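Local coordinates for protein catechol 2,3-dioxygenase (Rhodococcus sp., PDB 2WL9) that probably cleaves the ring of catechols next to the two hydroxyls, using iron and dioxygen, as a type I extradiol dioxygenase of aromatic hydrocarbon breakdown, at residues D38-Y42 and V53-D57; R44-H49 and V124-F130; I151-V157 and A200-M206; A172-K176 and K243-D247. All coordinates share one frame; numbering follows the deposited sequence.

Interaction 1: residues D38-Y42 and V53-D57; sequences DDRIY and VLHAD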
loop_
_atom_site.group_PDB
_atom_site.type_symbol
_atom_site.label_atom_id
_atom_site.label_comp_id
_atom_site.label_asym_id
_atom_site.label_seq_id
_atom_site.Cartn_x
_atom_site.Cartn_y
_atom_site.Cartn_z
ATOM N N ASP C 38 19.645 46.300 -12.651
ATOM C CA ASP C 38 20.989 46.843 -12.537
ATOM C C ASP C 38 21.636 46.609 -11.169
ATOM O O ASP C 38 22.855 46.709 -11.038
ATOM C CB ASP C 38 20.986 48.341 -12.892
ATOM C CG ASP C 38 19.800 49.096 -12.287
ATOM O OD1 ASP C 38 18.805 48.453 -11.865
ATOM O OD2 ASP C 38 19.861 50.344 -12.243
ATOM N N ASP C 39 20.832 46.266 -10.163
ATOM C CA ASP C 39 21.331 46.206 -8.791
ATOM C C ASP C 39 21.167 44.864 -8.084
ATOM O O ASP C 39 21.581 44.721 -6.935
ATOM C CB ASP C 39 20.705 47.323 -7.940
ATOM C CG ASP C 39 19.195 47.163 -7.752
ATOM O OD1 ASP C 39 18.557 46.348 -8.458
ATOM O OD2 ASP C 39 18.642 47.868 -6.883
ATOM N N ARG C 40 20.567 43.891 -8.760
ATOM C CA ARG C 40 20.246 42.622 -8.115
ATOM C C ARG C 40 20.150 41.448 -9.081
ATOM O O ARG C 40 19.863 41.619 -10.263
ATOM C CB ARG C 40 18.954 42.752 -7.302
ATOM C CG ARG C 40 17.686 42.866 -8.133
ATOM C CD ARG C 40 16.521 43.326 -7.276
ATOM N NE ARG C 40 16.619 44.752 -6.984
ATOM C CZ ARG C 40 15.800 45.409 -6.170
ATOM N NH1 ARG C 40 14.810 44.768 -5.553
ATOM N NH2 ARG C 40 15.975 46.708 -5.973
ATOM N N ILE C 41 20.414 40.259 -8.552
ATOM C CA ILE C 41 20.128 39.007 -9.242
ATOM C C ILE C 41 19.464 38.064 -8.239
ATOM O O ILE C 41 19.285 38.428 -7.068
ATOM C CB ILE C 41 21.400 38.369 -9.868
ATOM C CG1 ILE C 41 22.456 38.084 -8.798
ATOM C CG2 ILE C 41 21.952 39.248 -10.996
ATOM C CD1 ILE C 41 23.558 37.149 -9.254
ATOM N N TYR C 42 19.082 36.874 -8.694
ATOM C CA TYR C 42 18.338 35.940 -7.845
ATOM C C TYR C 42 18.932 34.538 -7.868
ATOM O O TYR C 42 19.546 34.117 -8.850
ATOM C CB TYR C 42 16.863 35.851 -8.265
ATOM C CG TYR C 42 16.147 37.178 -8.399
ATOM C CD1 TYR C 42 15.326 37.662 -7.381
ATOM C CD2 TYR C 42 16.294 37.945 -9.554
ATOM C CE1 TYR C 42 14.680 38.889 -7.507
ATOM C CE2 TYR C 42 15.663 39.160 -9.691
ATOM C CZ TYR C 42 14.855 39.628 -8.672
ATOM O OH TYR C 42 14.235 40.838 -8.833
ATOM N N VAL C 53 17.216 36.676 -2.992
ATOM C CA VAL C 53 17.559 37.874 -3.761
ATOM C C VAL C 53 18.907 38.364 -3.278
ATOM O O VAL C 53 19.113 38.548 -2.082
ATOM C CB VAL C 53 16.530 39.017 -3.570
ATOM C CG1 VAL C 53 16.751 40.117 -4.602
ATOM C CG2 VAL C 53 15.119 38.494 -3.679
ATOM N N LEU C 54 19.826 38.567 -4.212
ATOM C CA LEU C 54 21.126 39.143 -3.883
ATOM C C LEU C 54 21.154 40.606 -4.302
ATOM O O LEU C 54 21.082 40.922 -5.488
ATOM C CB LEU C 54 22.255 38.369 -4.563
ATOM C CG LEU C 54 22.399 36.863 -4.286
ATOM C CD1 LEU C 54 23.491 36.289 -5.169
ATOM C CD2 LEU C 54 22.682 36.549 -2.814
ATOM N N HIS C 55 21.245 41.492 -3.318
ATOM C CA HIS C 55 21.345 42.923 -3.574
ATOM C C HIS C 55 22.811 43.328 -3.572
ATOM O O HIS C 55 23.480 43.259 -2.537
ATOM C CB HIS C 55 20.594 43.705 -2.503
ATOM C CG HIS C 55 19.116 43.468 -2.502
ATOM N ND1 HIS C 55 18.234 44.281 -3.177
ATOM C CD2 HIS C 55 18.363 42.520 -1.894
ATOM C CE1 HIS C 55 17.001 43.844 -2.988
ATOM N NE2 HIS C 55 17.051 42.779 -2.210
ATOM N N ALA C 56 23.309 43.731 -4.737
ATOM C CA ALA C 56 24.696 44.165 -4.867
ATOM C C ALA C 56 24.831 45.586 -4.344
ATOM O O ALA C 56 24.942 46.544 -5.120
ATOM C CB ALA C 56 25.150 44.071 -6.312
ATOM N N ASP C 57 24.810 45.716 -3.022
ATOM C CA ASP C 57 24.850 47.023 -2.372
ATOM C C ASP C 57 26.131 47.275 -1.574
ATOM O O ASP C 57 26.285 48.334 -0.974
ATOM C CB ASP C 57 23.614 47.217 -1.480
ATOM C CG ASP C 57 23.595 46.281 -0.281
ATOM O OD1 ASP C 57 24.651 45.699 0.063
ATOM O OD2 ASP C 57 22.516 46.134 0.324
#

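Interaction 2: residues R44-H49 and V124-F130; sequences RMDRWH and VDTSSPF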
loop_
_atom_site.group_PDB
_atom_site.type_symbol
_atom_site.label_atom_id
_atom_site.label_comp_id
_atom_site.label_asym_id
_atom_site.label_seq_id
_atom_site.Cartn_x
_atom_site.Cartn_y
_atom_site.Cartn_z
ATOM N N ARG C 44 17.690 30.625 -7.537
ATOM C CA ARG C 44 16.484 29.810 -7.636
ATOM C C ARG C 44 16.807 28.386 -7.192
ATOM O O ARG C 44 17.876 27.864 -7.514
ATOM C CB ARG C 44 16.003 29.854 -9.088
ATOM C CG ARG C 44 14.812 28.997 -9.412
ATOM C CD ARG C 44 14.438 29.154 -10.872
ATOM N NE ARG C 44 13.081 28.682 -11.121
ATOM C CZ ARG C 44 12.674 28.090 -12.238
ATOM N NH1 ARG C 44 13.525 27.855 -13.232
ATOM N NH2 ARG C 44 11.413 27.703 -12.343
ATOM N N MET C 45 15.892 27.768 -6.439
ATOM C CA MET C 45 16.110 26.417 -5.908
ATOM C C MET C 45 15.054 25.417 -6.385
ATOM O O MET C 45 15.203 24.201 -6.185
ATOM C CB MET C 45 16.103 26.426 -4.374
ATOM C CG MET C 45 17.194 27.262 -3.719
ATOM S SD MET C 45 16.948 27.378 -1.943
ATOM C CE MET C 45 17.216 25.682 -1.419
ATOM N N ASP C 46 13.988 25.926 -6.994
ATOM C CA ASP C 46 12.834 25.102 -7.358
ATOM C C ASP C 46 11.938 25.829 -8.358
ATOM O O ASP C 46 12.401 26.725 -9.055
ATOM C CB ASP C 46 12.047 24.674 -6.106
ATOM C CG ASP C 46 11.487 25.857 -5.308
ATOM O OD1 ASP C 46 11.639 27.026 -5.726
ATOM O OD2 ASP C 46 10.884 25.610 -4.240
ATOM N N ARG C 47 10.663 25.444 -8.412
ATOM C CA ARG C 47 9.680 26.054 -9.319
ATOM C C ARG C 47 9.549 27.582 -9.187
ATOM O O ARG C 47 9.312 28.275 -10.180
ATOM C CB ARG C 47 8.307 25.448 -9.058
ATOM C CG ARG C 47 7.868 24.297 -9.949
ATOM C CD ARG C 47 6.333 24.148 -9.826
ATOM N NE ARG C 47 5.908 24.465 -8.461
ATOM C CZ ARG C 47 4.709 24.923 -8.100
ATOM N NH1 ARG C 47 3.737 25.122 -8.989
ATOM N NH2 ARG C 47 4.483 25.179 -6.823
ATOM N N TRP C 48 9.654 28.089 -7.958
ATOM C CA TRP C 48 9.523 29.523 -7.680
ATOM C C TRP C 48 10.530 30.322 -8.489
ATOM O O TRP C 48 11.658 29.874 -8.698
ATOM C CB TRP C 48 9.784 29.824 -6.201
ATOM C CG TRP C 48 8.746 29.352 -5.222
ATOM C CD1 TRP C 48 7.935 28.242 -5.322
ATOM C CD2 TRP C 48 8.464 29.941 -3.947
ATOM N NE1 TRP C 48 7.134 28.143 -4.204
ATOM C CE2 TRP C 48 7.445 29.168 -3.343
ATOM C CE3 TRP C 48 8.956 31.069 -3.268
ATOM C CZ2 TRP C 48 6.917 29.479 -2.077
ATOM C CZ3 TRP C 48 8.430 31.381 -2.013
ATOM C CH2 TRP C 48 7.419 30.589 -1.432
ATOM N N HIS C 49 10.123 31.508 -8.936
ATOM C CA HIS C 49 11.042 32.423 -9.607
ATOM C C HIS C 49 12.373 32.475 -8.849
ATOM O O HIS C 49 13.446 32.380 -9.464
ATOM C CB HIS C 49 10.426 33.821 -9.711
ATOM C CG HIS C 49 11.375 34.853 -10.233
ATOM N ND1 HIS C 49 12.093 35.689 -9.404
ATOM C CD2 HIS C 49 11.737 35.177 -11.497
ATOM C CE1 HIS C 49 12.851 36.487 -10.133
ATOM N NE2 HIS C 49 12.648 36.202 -11.407
ATOM N N VAL C 124 5.697 31.832 -9.519
ATOM C CA VAL C 124 6.207 30.509 -9.858
ATOM C C VAL C 124 6.447 30.463 -11.368
ATOM O O VAL C 124 5.572 30.839 -12.167
ATOM C CB VAL C 124 5.209 29.405 -9.393
ATOM C CG1 VAL C 124 5.756 28.002 -9.654
ATOM C CG2 VAL C 124 4.893 29.572 -7.914
ATOM N N ASP C 125 7.655 30.050 -11.752
ATOM C CA ASP C 125 8.040 29.991 -13.150
ATOM C C ASP C 125 7.973 28.541 -13.607
ATOM O O ASP C 125 8.984 27.922 -13.928
ATOM C CB ASP C 125 9.440 30.588 -13.362
ATOM C CG ASP C 125 9.478 32.104 -13.152
ATOM O OD1 ASP C 125 8.402 32.752 -13.097
ATOM O OD2 ASP C 125 10.596 32.658 -13.059
ATOM N N THR C 126 6.753 28.009 -13.627
ATOM C CA THR C 126 6.516 26.625 -14.005
ATOM C C THR C 126 7.040 26.360 -15.414
ATOM O O THR C 126 7.618 25.299 -15.668
ATOM C CB THR C 126 5.013 26.267 -13.871
ATOM O OG1 THR C 126 4.556 26.648 -12.570
ATOM C CG2 THR C 126 4.772 24.760 -14.055
ATOM N N SER C 127 6.882 27.343 -16.303
ATOM C CA SER C 127 7.223 27.200 -17.731
ATOM C C SER C 127 8.707 26.985 -18.047
ATOM O O SER C 127 9.051 26.464 -19.109
ATOM C CB SER C 127 6.718 28.409 -18.515
ATOM O OG SER C 127 7.359 29.592 -18.077
ATOM N N SER C 128 9.584 27.412 -17.148
ATOM C CA SER C 128 11.013 27.214 -17.348
ATOM C C SER C 128 11.532 26.423 -16.168
ATOM O O SER C 128 11.800 26.992 -15.109
ATOM C CB SER C 128 11.747 28.549 -17.477
ATOM O OG SER C 128 13.013 28.357 -18.084
ATOM N N PRO C 129 11.650 25.097 -16.337
ATOM C CA PRO C 129 11.940 24.232 -15.205
ATOM C C PRO C 129 13.277 24.554 -14.568
ATOM O O PRO C 129 14.196 25.022 -15.252
ATOM C CB PRO C 129 11.964 22.825 -15.811
ATOM C CG PRO C 129 12.070 23.007 -17.266
ATOM C CD PRO C 129 11.496 24.344 -17.593
ATOM N N PHE C 130 13.362 24.319 -13.263
ATOM C CA PHE C 130 14.607 24.461 -12.515
ATOM C C PHE C 130 15.764 23.775 -13.235
ATOM O O PHE C 130 15.680 22.598 -13.596
ATOM C CB PHE C 130 14.453 23.906 -11.097
ATOM C CG PHE C 130 15.735 23.879 -10.312
ATOM C CD1 PHE C 130 16.281 25.056 -9.794
ATOM C CD2 PHE C 130 16.402 22.677 -10.093
ATOM C CE1 PHE C 130 17.467 25.028 -9.077
ATOM C CE2 PHE C 130 17.594 22.639 -9.376
ATOM C CZ PHE C 130 18.128 23.818 -8.862
HETATM O O HOH W 1 2.482 25.344 -11.513
#

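Interaction 3: residues I151-V157 and A200-M206; sequences IIREDDV and AFGVGPM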
loop_
_atom_site.group_PDB
_atom_site.type_symbol
_atom_site.label_atom_id
_atom_site.label_comp_id
_atom_site.label_asym_id
_atom_site.label_seq_id
_atom_site.Cartn_x
_atom_site.Cartn_y
_atom_site.Cartn_z
ATOM N N ILE C 151 19.686 30.749 11.402
ATOM C CA ILE C 151 19.946 31.247 12.747
ATOM C C ILE C 151 20.226 32.743 12.674
ATOM O O ILE C 151 21.133 33.185 11.952
ATOM C CB ILE C 151 21.095 30.497 13.450
ATOM C CG1 ILE C 151 20.615 29.110 13.882
ATOM C CG2 ILE C 151 21.601 31.293 14.663
ATOM C CD1 ILE C 151 21.570 28.358 14.805
ATOM N N ILE C 152 19.429 33.511 13.412
ATOM C CA ILE C 152 19.481 34.973 13.350
ATOM C C ILE C 152 19.705 35.603 14.726
ATOM O O ILE C 152 19.461 34.968 15.754
ATOM C CB ILE C 152 18.225 35.571 12.658
ATOM C CG1 ILE C 152 16.936 35.171 13.393
ATOM C CG2 ILE C 152 18.184 35.160 11.173
ATOM C CD1 ILE C 152 15.684 35.870 12.875
ATOM N N ARG C 153 20.171 36.849 14.727
ATOM C CA ARG C 153 20.509 37.565 15.954
ATOM C C ARG C 153 19.271 37.990 16.733
ATOM O O ARG C 153 18.343 38.582 16.180
ATOM C CB ARG C 153 21.376 38.780 15.623
ATOM C CG ARG C 153 22.033 39.457 16.819
ATOM C CD ARG C 153 23.069 40.466 16.346
ATOM N NE ARG C 153 22.471 41.482 15.483
ATOM C CZ ARG C 153 23.152 42.266 14.654
ATOM N NH1 ARG C 153 24.472 42.167 14.563
ATOM N NH2 ARG C 153 22.508 43.156 13.908
ATOM N N GLU C 154 19.257 37.666 18.020
ATOM C CA GLU C 154 18.208 38.137 18.911
ATOM C C GLU C 154 18.839 38.580 20.221
ATOM O O GLU C 154 19.411 37.761 20.937
ATOM C CB GLU C 154 17.159 37.046 19.169
ATOM C CG GLU C 154 16.482 36.482 17.928
ATOM C CD GLU C 154 15.639 37.487 17.157
ATOM O OE1 GLU C 154 15.212 38.514 17.726
ATOM O OE2 GLU C 154 15.389 37.225 15.966
ATOM N N ASP C 155 18.745 39.875 20.521
ATOM C CA ASP C 155 19.221 40.409 21.803
ATOM C C ASP C 155 18.292 40.029 22.960
ATOM O O ASP C 155 18.704 40.020 24.127
ATOM C CB ASP C 155 19.385 41.934 21.728
ATOM C CG ASP C 155 18.051 42.675 21.642
ATOM O OD1 ASP C 155 17.148 42.236 20.893
ATOM O OD2 ASP C 155 17.907 43.708 22.330
ATOM N N ASP C 156 17.035 39.746 22.631
ATOM C CA ASP C 156 16.046 39.336 23.617
ATOM C C ASP C 156 15.387 38.052 23.133
ATOM O O ASP C 156 14.448 38.092 22.328
ATOM C CB ASP C 156 14.996 40.433 23.813
ATOM C CG ASP C 156 14.090 40.183 25.010
ATOM O OD1 ASP C 156 13.778 39.012 25.323
ATOM O OD2 ASP C 156 13.677 41.176 25.644
ATOM N N VAL C 157 15.886 36.925 23.630
ATOM C CA VAL C 157 15.369 35.600 23.263
ATOM C C VAL C 157 13.880 35.433 23.556
ATOM O O VAL C 157 13.135 34.948 22.706
ATOM C CB VAL C 157 16.179 34.461 23.939
ATOM C CG1 VAL C 157 15.614 33.093 23.569
ATOM C CG2 VAL C 157 17.636 34.539 23.534
ATOM N N ALA C 200 16.058 29.513 14.197
ATOM C CA ALA C 200 16.683 29.339 15.505
ATOM C C ALA C 200 17.419 30.608 15.951
ATOM O O ALA C 200 17.802 31.439 15.122
ATOM C CB ALA C 200 17.627 28.136 15.507
ATOM N N PHE C 201 17.571 30.764 17.264
ATOM C CA PHE C 201 18.260 31.919 17.854
ATOM C C PHE C 201 18.642 31.657 19.322
ATOM O O PHE C 201 18.291 30.621 19.887
ATOM C CB PHE C 201 17.421 33.201 17.717
ATOM C CG PHE C 201 15.971 33.028 18.073
ATOM C CD1 PHE C 201 15.019 32.808 17.081
ATOM C CD2 PHE C 201 15.552 33.093 19.399
ATOM C CE1 PHE C 201 13.674 32.645 17.406
ATOM C CE2 PHE C 201 14.216 32.930 19.733
ATOM C CZ PHE C 201 13.271 32.707 18.734
ATOM N N GLY C 202 19.357 32.595 19.932
ATOM C CA GLY C 202 19.826 32.421 21.311
ATOM C C GLY C 202 21.094 31.592 21.391
ATOM O O GLY C 202 21.317 30.866 22.363
ATOM N N VAL C 203 21.922 31.705 20.354
ATOM C CA VAL C 203 23.230 31.049 20.299
ATOM C C VAL C 203 24.337 31.988 20.796
ATOM O O VAL C 203 25.531 31.702 20.645
ATOM C CB VAL C 203 23.565 30.565 18.863
ATOM C CG1 VAL C 203 22.589 29.472 18.420
ATOM C CG2 VAL C 203 23.564 31.739 17.877
ATOM N N GLY C 204 23.932 33.108 21.383
ATOM C CA GLY C 204 24.875 34.082 21.918
ATOM C C GLY C 204 25.285 35.152 20.919
ATOM O O GLY C 204 24.728 35.222 19.814
ATOM N N PRO C 205 26.271 35.990 21.300
ATOM C CA PRO C 205 26.740 37.138 20.509
ATOM C C PRO C 205 27.020 36.816 19.042
ATOM O O PRO C 205 27.602 35.772 18.729
ATOM C CB PRO C 205 28.038 37.562 21.222
ATOM C CG PRO C 205 28.336 36.460 22.221
ATOM C CD PRO C 205 27.013 35.870 22.567
ATOM N N MET C 206 26.586 37.718 18.167
ATOM C CA MET C 206 26.748 37.597 16.723
ATOM C C MET C 206 27.102 38.976 16.181
ATOM O O MET C 206 26.541 39.977 16.632
ATOM C CB MET C 206 25.435 37.137 16.076
ATOM C CG MET C 206 25.062 35.669 16.279
ATOM S SD MET C 206 23.377 35.302 15.722
ATOM C CE MET C 206 23.443 35.825 14.014
HETATM O O HOH W 2 20.783 34.457 18.241
#

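Interaction 4: residues A172-K176 and K243-D247; sequences AVEYK and KHSND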
loop_
_atom_site.group_PDB
_atom_site.type_symbol
_atom_site.label_atom_id
_atom_site.label_comp_id
_atom_site.label_asym_id
_atom_site.label_seq_id
_atom_site.Cartn_x
_atom_site.Cartn_y
_atom_site.Cartn_z
ATOM N N ALA C 172 10.638 25.926 21.079
ATOM C CA ALA C 172 11.185 26.238 22.393
ATOM C C ALA C 172 12.664 25.885 22.385
ATOM O O ALA C 172 13.244 25.607 21.327
ATOM C CB ALA C 172 10.454 25.451 23.478
ATOM N N VAL C 173 13.267 25.889 23.568
ATOM C CA VAL C 173 14.658 25.484 23.737
ATOM C C VAL C 173 14.850 24.027 23.316
ATOM O O VAL C 173 14.062 23.165 23.691
ATOM C CB VAL C 173 15.091 25.662 25.204
ATOM C CG1 VAL C 173 16.476 25.060 25.433
ATOM C CG2 VAL C 173 15.060 27.138 25.590
ATOM N N GLU C 174 15.886 23.750 22.528
ATOM C CA GLU C 174 16.151 22.367 22.136
ATOM C C GLU C 174 17.495 21.836 22.603
ATOM O O GLU C 174 17.737 20.638 22.564
ATOM C CB GLU C 174 15.971 22.173 20.628
ATOM C CG GLU C 174 14.514 22.172 20.209
ATOM C CD GLU C 174 14.302 21.732 18.776
ATOM O OE1 GLU C 174 15.276 21.721 18.001
ATOM O OE2 GLU C 174 13.154 21.413 18.420
ATOM N N TYR C 175 18.365 22.735 23.049
ATOM C CA TYR C 175 19.655 22.333 23.590
ATOM C C TYR C 175 19.937 23.048 24.892
ATOM O O TYR C 175 19.420 24.139 25.120
ATOM C CB TYR C 175 20.765 22.664 22.600
ATOM C CG TYR C 175 20.996 21.632 21.530
ATOM C CD1 TYR C 175 21.982 20.665 21.680
ATOM C CD2 TYR C 175 20.247 21.634 20.357
ATOM C CE1 TYR C 175 22.213 19.713 20.695
ATOM C CE2 TYR C 175 20.471 20.691 19.363
ATOM C CZ TYR C 175 21.454 19.734 19.542
ATOM O OH TYR C 175 21.693 18.798 18.566
ATOM N N LYS C 176 20.739 22.415 25.745
ATOM C CA LYS C 176 21.351 23.082 26.893
ATOM C C LYS C 176 22.866 22.862 26.849
ATOM O O LYS C 176 23.329 21.722 26.879
ATOM C CB LYS C 176 20.766 22.561 28.207
ATOM C CG LYS C 176 19.311 22.950 28.454
ATOM C CD LYS C 176 18.682 22.152 29.581
ATOM C CE LYS C 176 19.175 22.571 30.942
ATOM N NZ LYS C 176 18.594 21.728 32.027
ATOM N N LYS C 243 25.847 15.167 12.528
ATOM C CA LYS C 243 24.415 15.184 12.789
ATOM C C LYS C 243 24.092 15.811 14.132
ATOM O O LYS C 243 24.604 15.378 15.167
ATOM C CB LYS C 243 23.842 13.766 12.783
ATOM C CG LYS C 243 23.583 13.189 11.425
ATOM C CD LYS C 243 22.578 12.066 11.549
ATOM C CE LYS C 243 22.342 11.383 10.223
ATOM N NZ LYS C 243 21.628 10.103 10.446
ATOM N N HIS C 244 23.230 16.823 14.104
ATOM C CA HIS C 244 22.635 17.362 15.318
ATOM C C HIS C 244 21.587 16.370 15.823
ATOM O O HIS C 244 20.970 15.657 15.027
ATOM C CB HIS C 244 21.964 18.706 15.037
ATOM C CG HIS C 244 22.890 19.757 14.512
ATOM N ND1 HIS C 244 23.928 20.276 15.257
ATOM C CD2 HIS C 244 22.916 20.408 13.324
ATOM C CE1 HIS C 244 24.568 21.185 14.543
ATOM N NE2 HIS C 244 23.972 21.287 13.369
ATOM N N SER C 245 21.381 16.325 17.138
ATOM C CA SER C 245 20.377 15.424 17.708
ATOM C C SER C 245 18.942 15.871 17.427
ATOM O O SER C 245 18.014 15.053 17.465
ATOM C CB SER C 245 20.596 15.234 19.211
ATOM O OG SER C 245 21.856 14.647 19.461
ATOM N N ASN C 246 18.752 17.156 17.130
ATOM C CA ASN C 246 17.402 17.655 16.893
ATOM C C ASN C 246 16.830 17.347 15.505
ATOM O O ASN C 246 15.785 16.701 15.405
ATOM C CB ASN C 246 17.222 19.130 17.322
ATOM C CG ASN C 246 18.111 20.117 16.555
ATOM O OD1 ASN C 246 19.046 19.745 15.854
ATOM N ND2 ASN C 246 17.806 21.405 16.705
ATOM N N ASP C 247 17.499 17.785 14.441
ATOM C CA ASP C 247 16.972 17.530 13.101
ATOM C C ASP C 247 17.436 16.191 12.537
ATOM O O ASP C 247 16.848 15.693 11.580
ATOM C CB ASP C 247 17.271 18.681 12.125
ATOM C CG ASP C 247 18.747 19.049 12.057
ATOM O OD1 ASP C 247 19.613 18.252 12.486
ATOM O OD2 ASP C 247 19.041 20.157 11.553
#

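Interaction 1: residues D38-Y42 and V53-D57
R40 to Y42 and V53 to H55 pair antiparallel as the two arms of a beta hairpin, their short axes 4.8 Å apart. I41 and L54 form the hydrogen-bonded pair. I41 N gives to L54 O at 3.2 Å, and L54 N gives to I41 O at 2.9 Å. R40 with H55 and Y42 with V53 are the non-hydrogen-bonded pairs on either side. One more backbone bond, A56 N to D39 O, closes the open end of the ladder. The side chains of R40, Y42, V53 and H55 share one face of the sheet. There R40 and H55 run side by side. A bend at chi3 (75°) brings the R40 guanidinium beside the H55 ring. H55 CE1 lies over one face of the guanidinium, near its rim, 3.5 Å from R40 NH1, with the two planes 63° apart. The guanidinium is held from its edge by D39. R40 NE meets D39 OD1 at 2.9 Å in an almost straight bond, and R40 NH2 meets D39 OD2. This side-on grip fixes the rotation of the group. R40 NH1 turns to a second carboxylate, that of E99. H55 NE2 is bonded to Y64 OH. Both methyls of V53 lie along the Y42 ring, with CG1 3.8 Å from Y42 CE1. The hydroxyl of Y42 bonds to E37. On the other face, I41 CD1 and L54 CD1 meet at 4.2 Å, and both side chains touch L17 of helix 17-24. The hairpin thus has an apolar face against a helix and a mixed face, where two carboxylates, D39 and E99, would balance the charge of R40.

Interaction 2: residues R44-H49 and V124-F130
R44 reaches F130 and the turn before it through a fully stretched side chain, its CG trans to the backbone N (chi1 176°) and its chain straight as far as NE. The guanidinium ends among backbone carbonyls of both segments. R44 NH1 and NH2 close end-on upon S128 O, at 2.7 and 2.9 Å, from opposite faces of that carbonyl. From its own segment, W48 O takes NE and R47 O takes NH2. R47 O also accepts D125 N at 2.9 Å, so it carries two donors. All these acceptors lie close to the guanidinium plane, so the bonds fix how the group is turned. NH1 also bonds to Q31. The two loops are the bend of the hairpin between strands 40-44 and 52-56 and the linker that follows strand 115-120. The linker makes a type I turn from D125 to S128, and R44 ties its last carbonyl to the hairpin. D46 OD1 accepts W48 N in an Asx turn. F130 swings its ring against the backbone of the hairpin bend. M45 O lies over one face of the ring, and R44 O is 3.3 Å from F130 CE1, at the edge. R47 bends at chi3 (-35°), laying its guanidinium over V124 CG1, 3.6 Å from R47 NH1. A water accepts from T126 OG1 and, weakly, from R47 NH1. R47 NH2 makes a salt bridge to E276 of a neighbouring subunit, whose Y278 packs on V124. H49 CD2 is 3.2 Å from D125 OD2, with ring and carboxylate nearly perpendicular; H49 NE2 bonds to D35, and D125 OD1 to Q123.

Interaction 3: residues I151-V157 and A200-M206
Strands 149-152 and 199-201 run parallel in the iron-bearing sheet, and this contact lies where both give way to loops. I151 pairs with A200. I152 N donates to A200 O at 3.1 Å, and I151 CA-H approaches the same oxygen. Beside this bridge, I151 CG1 packs 3.5 Å from A200 CB, and its CG2 touches V203 CG2. At the strand ends, one water joins the backbones, giving to I152 O and accepting from G202 N. The sheet belongs to the glyoxalase-type dioxygenase fold. The side chain of I151 is about 5 Å from the bound iron. H149, on the same strand, is one of the metal's ligands. F201 turns from the sheet toward helix 157-167. With CG between the backbone N and the carbonyl carbon (chi1 45°), its ring comes to lie beside E154 CG, which is 3.5 Å from F201 CG. V157 CG1, at the start of that helix, comes to F201 CE2 from an oblique direction, while V157 CG2 rests 3.8 Å from G202 CA. On the far end of the loop, M206 folds back at chi3, bringing CE to 3.5 Å from R153 N. M206 O lies at the edge of the R153 guanidinium, 3.7 Å from NH1.

Interaction 4: residues A172-K176 and K243-D247
E174 and Y175 each meet the 243-247 loop through one hydrogen bond. N246 ND2 gives to E174 OE1 at 2.9 Å, and S245 N gives to Y175 OH at 2.9 Å. The first bond is fairly straight, 160° at the hydrogen. The donor comes nearly in line with the C-O bond of the carboxylate, and the acceptor lies close to the amide plane. The carboxylate and amide planes are 75° apart. E174 OE1 has a second donor in H196 NE2, so this buried oxygen is gripped twice. Such pairing is likely to favour the charged carboxylate. N246 OD1 is taken weakly by D247 N within its own loop. The N246 amide is thus used at both ends. Its CG lies between the backbone N and the carbonyl carbon (chi1 62°), which directs the amide to the edge of the Y175 ring. N246 CG is 3.7 Å from Y175 CE2, and the two planes are nearly perpendicular. At the end of that ring, Y175 OH sits 3.5 Å from H244 CB. The hydroxyl also has a weak bond to D281. H244 ND1 has a weak bond to the same D281. S245 OG is bonded to R280 O. H244 NE2 bonds to Y253 OH, and Y253 is an iron ligand, so H244 stands in the second shell, its side chain about 5 Å from the iron. The contact joins the end of strand 170-173 to the loop between strands 242-243 and 250-255. Both E174 and N246 lie against F189 of strand 184-191, while T126 of a neighbouring subunit packs on S245.

In the fold
Interactions 1 and 2 share the hairpin of strands 40-44 and 52-56, its arms in one and its bend in the other, and they touch where Y42 meets H49. Interactions 3 and 4 belong to the other, iron-bearing sheet, with centres 15 Å apart, and each brings one side chain, I151 or H244, to about 5 Å from the iron. Interaction 4 is the buried one; the other three are partly buried. Their chemistry differs. Interaction 1 rests on a backbone ladder, interaction 2 on an arginine holding loop carbonyls, interaction 3 on one strand bond plus apolar packing, and interaction 4 on side-chain hydrogen bonds. Interactions 2 and 4 also meet neighbouring subunits; 1 and 3 do not.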